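Local coordinates for DUF871 domain-containing protein (Enterococcus faecalis, PDB 2P0O) that is of unknown function but is probably a 6-phospho-N-acetylmuramidase, cleaving a cell-wall disaccharide that carries N-acetylmuramic acid 6-phosphate, at residues A[250-258]-A[290-298]. Sequence-based numbering, arbitrary orientation.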
loop_
_atom_site.group_PDB
_atom_site.type_symbol
_atom_site.label_atom_id
_atom_site.label_comp_id
_atom_site.label_asym_id
_atom_site.label_seq_id
_atom_site.Cartn_x
_atom_site.Cartn_y
_atom_site.Cartn_z
ATOM N N SER A 250 -0.862 -17.730 -23.537
ATOM C CA SER A 250 -1.155 -17.534 -24.949
ATOM C C SER A 250 -0.344 -18.468 -25.807
ATOM O O SER A 250 0.741 -18.900 -25.431
ATOM C CB SER A 250 -0.861 -16.098 -25.375
ATOM O OG SER A 250 -0.901 -15.981 -26.790
ATOM N N GLU A 251 -0.880 -18.768 -26.983
ATOM C CA GLU A 251 -0.229 -19.668 -27.914
ATOM C C GLU A 251 0.550 -18.840 -28.926
ATOM O O GLU A 251 1.235 -19.360 -29.802
ATOM C CB GLU A 251 -1.277 -20.537 -28.607
ATOM C CG GLU A 251 -2.062 -21.430 -27.649
ATOM C CD GLU A 251 -1.354 -22.741 -27.356
ATOM O OE1 GLU A 251 -1.529 -23.725 -28.138
ATOM O OE2 GLU A 251 -0.633 -22.788 -26.328
ATOM N N SER A 252 0.450 -17.528 -28.789
ATOM C CA SER A 252 1.077 -16.627 -29.739
ATOM C C SER A 252 2.564 -16.943 -29.990
ATOM O O SER A 252 3.308 -17.257 -29.051
ATOM C CB SER A 252 0.931 -15.195 -29.232
ATOM O OG SER A 252 1.596 -14.330 -30.093
ATOM N N ARG A 253 2.984 -16.837 -31.250
ATOM C CA ARG A 253 4.406 -16.860 -31.615
ATOM C C ARG A 253 5.169 -15.648 -31.056
ATOM O O ARG A 253 6.397 -15.653 -31.015
ATOM C CB ARG A 253 4.564 -16.897 -33.139
ATOM C CG ARG A 253 5.950 -16.409 -33.673
ATOM C CD ARG A 253 6.148 -16.520 -35.207
ATOM N NE ARG A 253 5.744 -17.840 -35.692
ATOM C CZ ARG A 253 4.544 -18.096 -36.209
ATOM N NH1 ARG A 253 4.242 -19.335 -36.598
ATOM N NH2 ARG A 253 3.645 -17.108 -36.329
ATOM N N TYR A 254 4.450 -14.621 -30.625
ATOM C CA TYR A 254 5.094 -13.397 -30.177
ATOM C C TYR A 254 5.082 -13.229 -28.674
ATOM O O TYR A 254 5.448 -12.160 -28.164
ATOM C CB TYR A 254 4.495 -12.185 -30.896
ATOM C CG TYR A 254 4.565 -12.400 -32.374
ATOM C CD1 TYR A 254 5.808 -12.502 -33.017
ATOM C CD2 TYR A 254 3.412 -12.605 -33.126
ATOM C CE1 TYR A 254 5.897 -12.752 -34.392
ATOM C CE2 TYR A 254 3.492 -12.857 -34.506
ATOM C CZ TYR A 254 4.734 -12.927 -35.124
ATOM O OH TYR A 254 4.826 -13.171 -36.468
ATOM N N LEU A 255 4.685 -14.281 -27.966
ATOM C CA LEU A 255 4.606 -14.213 -26.514
ATOM C C LEU A 255 5.967 -13.900 -25.875
ATOM O O LEU A 255 6.049 -13.044 -24.989
ATOM C CB LEU A 255 3.980 -15.478 -25.911
ATOM C CG LEU A 255 3.766 -15.502 -24.381
ATOM C CD1 LEU A 255 2.873 -14.396 -23.858
ATOM C CD2 LEU A 255 3.262 -16.873 -23.879
ATOM N N LYS A 256 7.017 -14.573 -26.339
ATOM C CA LYS A 256 8.368 -14.415 -25.782
ATOM C C LYS A 256 8.954 -13.042 -26.023
ATOM O O LYS A 256 9.766 -12.572 -25.232
ATOM C CB LYS A 256 9.316 -15.482 -26.326
ATOM C CG LYS A 256 8.804 -16.871 -26.047
ATOM C CD LYS A 256 9.891 -17.897 -25.704
ATOM C CE LYS A 256 9.275 -18.988 -24.811
ATOM N NZ LYS A 256 8.311 -18.356 -23.808
ATOM N N ARG A 257 8.557 -12.408 -27.124
ATOM C CA ARG A 257 8.975 -11.054 -27.401
ATOM C C ARG A 257 8.399 -10.123 -26.380
ATOM O O ARG A 257 9.020 -9.114 -26.053
ATOM C CB ARG A 257 8.476 -10.581 -28.767
ATOM C CG ARG A 257 9.472 -10.699 -29.852
ATOM C CD ARG A 257 9.056 -9.858 -31.027
ATOM N NE ARG A 257 9.887 -10.197 -32.177
ATOM C CZ ARG A 257 10.355 -9.320 -33.062
ATOM N NH1 ARG A 257 11.116 -9.757 -34.072
ATOM N NH2 ARG A 257 10.070 -8.017 -32.947
ATOM N N ILE A 258 7.191 -10.410 -25.909
ATOM C CA ILE A 258 6.582 -9.463 -24.990
ATOM C C ILE A 258 6.817 -9.737 -23.511
ATOM O O ILE A 258 6.655 -8.834 -22.705
ATOM C CB ILE A 258 5.089 -9.062 -25.340
ATOM C CG1 ILE A 258 4.010 -9.747 -24.479
ATOM C CG2 ILE A 258 4.797 -9.018 -26.873
ATOM C CD1 ILE A 258 4.252 -10.982 -23.898
ATOM N N ALA A 290 12.182 -11.301 -36.529
ATOM C CA ALA A 290 12.441 -10.288 -37.552
ATOM C C ALA A 290 11.117 -9.652 -38.002
ATOM O O ALA A 290 10.555 -8.830 -37.263
ATOM C CB ALA A 290 13.212 -10.899 -38.731
ATOM N N THR A 291 10.627 -10.035 -39.187
ATOM C CA THR A 291 9.282 -9.689 -39.655
ATOM C C THR A 291 8.205 -10.172 -38.666
ATOM O O THR A 291 8.212 -11.336 -38.262
ATOM C CB THR A 291 8.995 -10.323 -41.030
ATOM O OG1 THR A 291 10.044 -9.980 -41.940
ATOM C CG2 THR A 291 7.676 -9.828 -41.610
ATOM N N ILE A 292 7.299 -9.274 -38.274
ATOM C CA ILE A 292 6.119 -9.651 -37.488
ATOM C C ILE A 292 4.969 -9.882 -38.461
ATOM O O ILE A 292 4.436 -8.949 -39.039
ATOM C CB ILE A 292 5.723 -8.566 -36.426
ATOM C CG1 ILE A 292 6.927 -8.148 -35.553
ATOM C CG2 ILE A 292 4.503 -9.027 -35.565
ATOM C CD1 ILE A 292 7.573 -9.324 -34.764
ATOM N N GLU A 293 4.605 -11.143 -38.654
ATOM C CA GLU A 293 3.510 -11.489 -39.544
ATOM C C GLU A 293 2.176 -11.208 -38.880
ATOM O O GLU A 293 2.064 -11.215 -37.655
ATOM C CB GLU A 293 3.592 -12.967 -39.904
ATOM C CG GLU A 293 5.017 -13.447 -40.186
ATOM C CD GLU A 293 5.432 -13.310 -41.649
ATOM O OE1 GLU A 293 5.279 -12.214 -42.235
ATOM O OE2 GLU A 293 5.924 -14.308 -42.224
ATOM N N SER A 294 1.166 -10.957 -39.693
ATOM C CA SER A 294 -0.219 -10.928 -39.228
ATOM C C SER A 294 -0.603 -12.233 -38.501
ATOM O O SER A 294 -0.416 -13.325 -39.047
ATOM C CB SER A 294 -1.134 -10.740 -40.436
ATOM O OG SER A 294 -2.456 -10.473 -40.026
ATOM N N GLU A 295 -1.130 -12.136 -37.281
ATOM C CA GLU A 295 -1.513 -13.357 -36.539
ATOM C C GLU A 295 -3.000 -13.293 -36.149
ATOM O O GLU A 295 -3.859 -13.517 -37.008
ATOM C CB GLU A 295 -0.568 -13.600 -35.361
ATOM C CG GLU A 295 -0.666 -14.964 -34.741
ATOM C CD GLU A 295 0.239 -15.142 -33.525
ATOM O OE1 GLU A 295 0.127 -14.343 -32.563
ATOM O OE2 GLU A 295 1.055 -16.099 -33.522
ATOM N N GLN A 296 -3.308 -12.988 -34.887
ATOM C CA GLN A 296 -4.658 -12.612 -34.484
ATOM C C GLN A 296 -4.705 -11.104 -34.279
ATOM O O GLN A 296 -3.827 -10.537 -33.622
ATOM C CB GLN A 296 -5.026 -13.288 -33.169
ATOM C CG GLN A 296 -5.485 -14.713 -33.341
ATOM C CD GLN A 296 -5.700 -15.442 -32.022
ATOM O OE1 GLN A 296 -5.979 -14.829 -30.989
ATOM N NE2 GLN A 296 -5.567 -16.760 -32.056
ATOM N N THR A 297 -5.730 -10.462 -34.819
ATOM C CA THR A 297 -5.905 -9.032 -34.667
ATOM C C THR A 297 -7.320 -8.775 -34.153
ATOM O O THR A 297 -8.178 -8.319 -34.899
ATOM C CB THR A 297 -5.659 -8.277 -35.997
ATOM O OG1 THR A 297 -6.642 -8.672 -36.958
ATOM C CG2 THR A 297 -4.286 -8.615 -36.556
ATOM N N GLU A 298 -7.552 -9.080 -32.876
ATOM C CA GLU A 298 -8.880 -8.955 -32.270
ATOM C C GLU A 298 -9.059 -7.632 -31.522
ATOM O O GLU A 298 -8.122 -6.840 -31.421
ATOM C CB GLU A 298 -9.124 -10.139 -31.337
ATOM C CG GLU A 298 -8.925 -11.446 -32.034
ATOM C CD GLU A 298 -10.080 -11.768 -32.973
ATOM O OE1 GLU A 298 -11.066 -12.360 -32.481
ATOM O OE2 GLU A 298 -10.010 -11.441 -34.189
#
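Glu295 and Tyr254 carry a contact between a turn with the short helix it leads into, 255-258, and the irregular segment 290-298, in the C-terminal, probably cyclophilin-like part of the protein, its centre about 35 Å from the centre of the chain. The carboxylate of Glu295 grips the turn with both oxygens, each through its syn lone pair: Ser252 OG donates to Glu295 OE1 at 2.9 Å, and the backbone N of Arg253 reaches Glu295 OE2 at 3.1 Å in a nearly straight bond (167°). With CG anti to the backbone N (chi1 -166°) and the chain extended beyond it, Glu295 reaches across to the turn. Ser252 OG is used twice, since it also accepts from Tyr254 N in an ST turn, so one hydroxyl ties the type I turn 252-255 to the acid. Arg253 adds a long salt bridge, NH2 to Glu295 OE2 at 4.0 Å, that rests on charge alone because the oxygen lies well out of the guanidinium plane.

Beyond the carboxylate, Ile292 CG2 sits over one face of the Tyr254 ring in a CH-pi contact, 4.1 Å from the centroid and offset toward the rim, and the neighbouring Arg253 of the same turn places its CG against the opposite face. Tyr254 OH accepts from Glu293 N at 3.0 Å, though the bond is bent (139°). Farther along, Ile292 CD1 stands over the centre of the Arg257 guanidinium, 3.3 Å from Arg257 CZ, and Arg257 NH1 makes a weak hydrogen bond to Ala290 O.

The contact packs against the four-stranded antiparallel sheet that includes strands 304-308 and 332-337: Tyr254, Arg257 and Ile292 all touch Ile307, while Asn333 binds the backbone of Glu293 and Glu295 and Ser252 packs against Ile335.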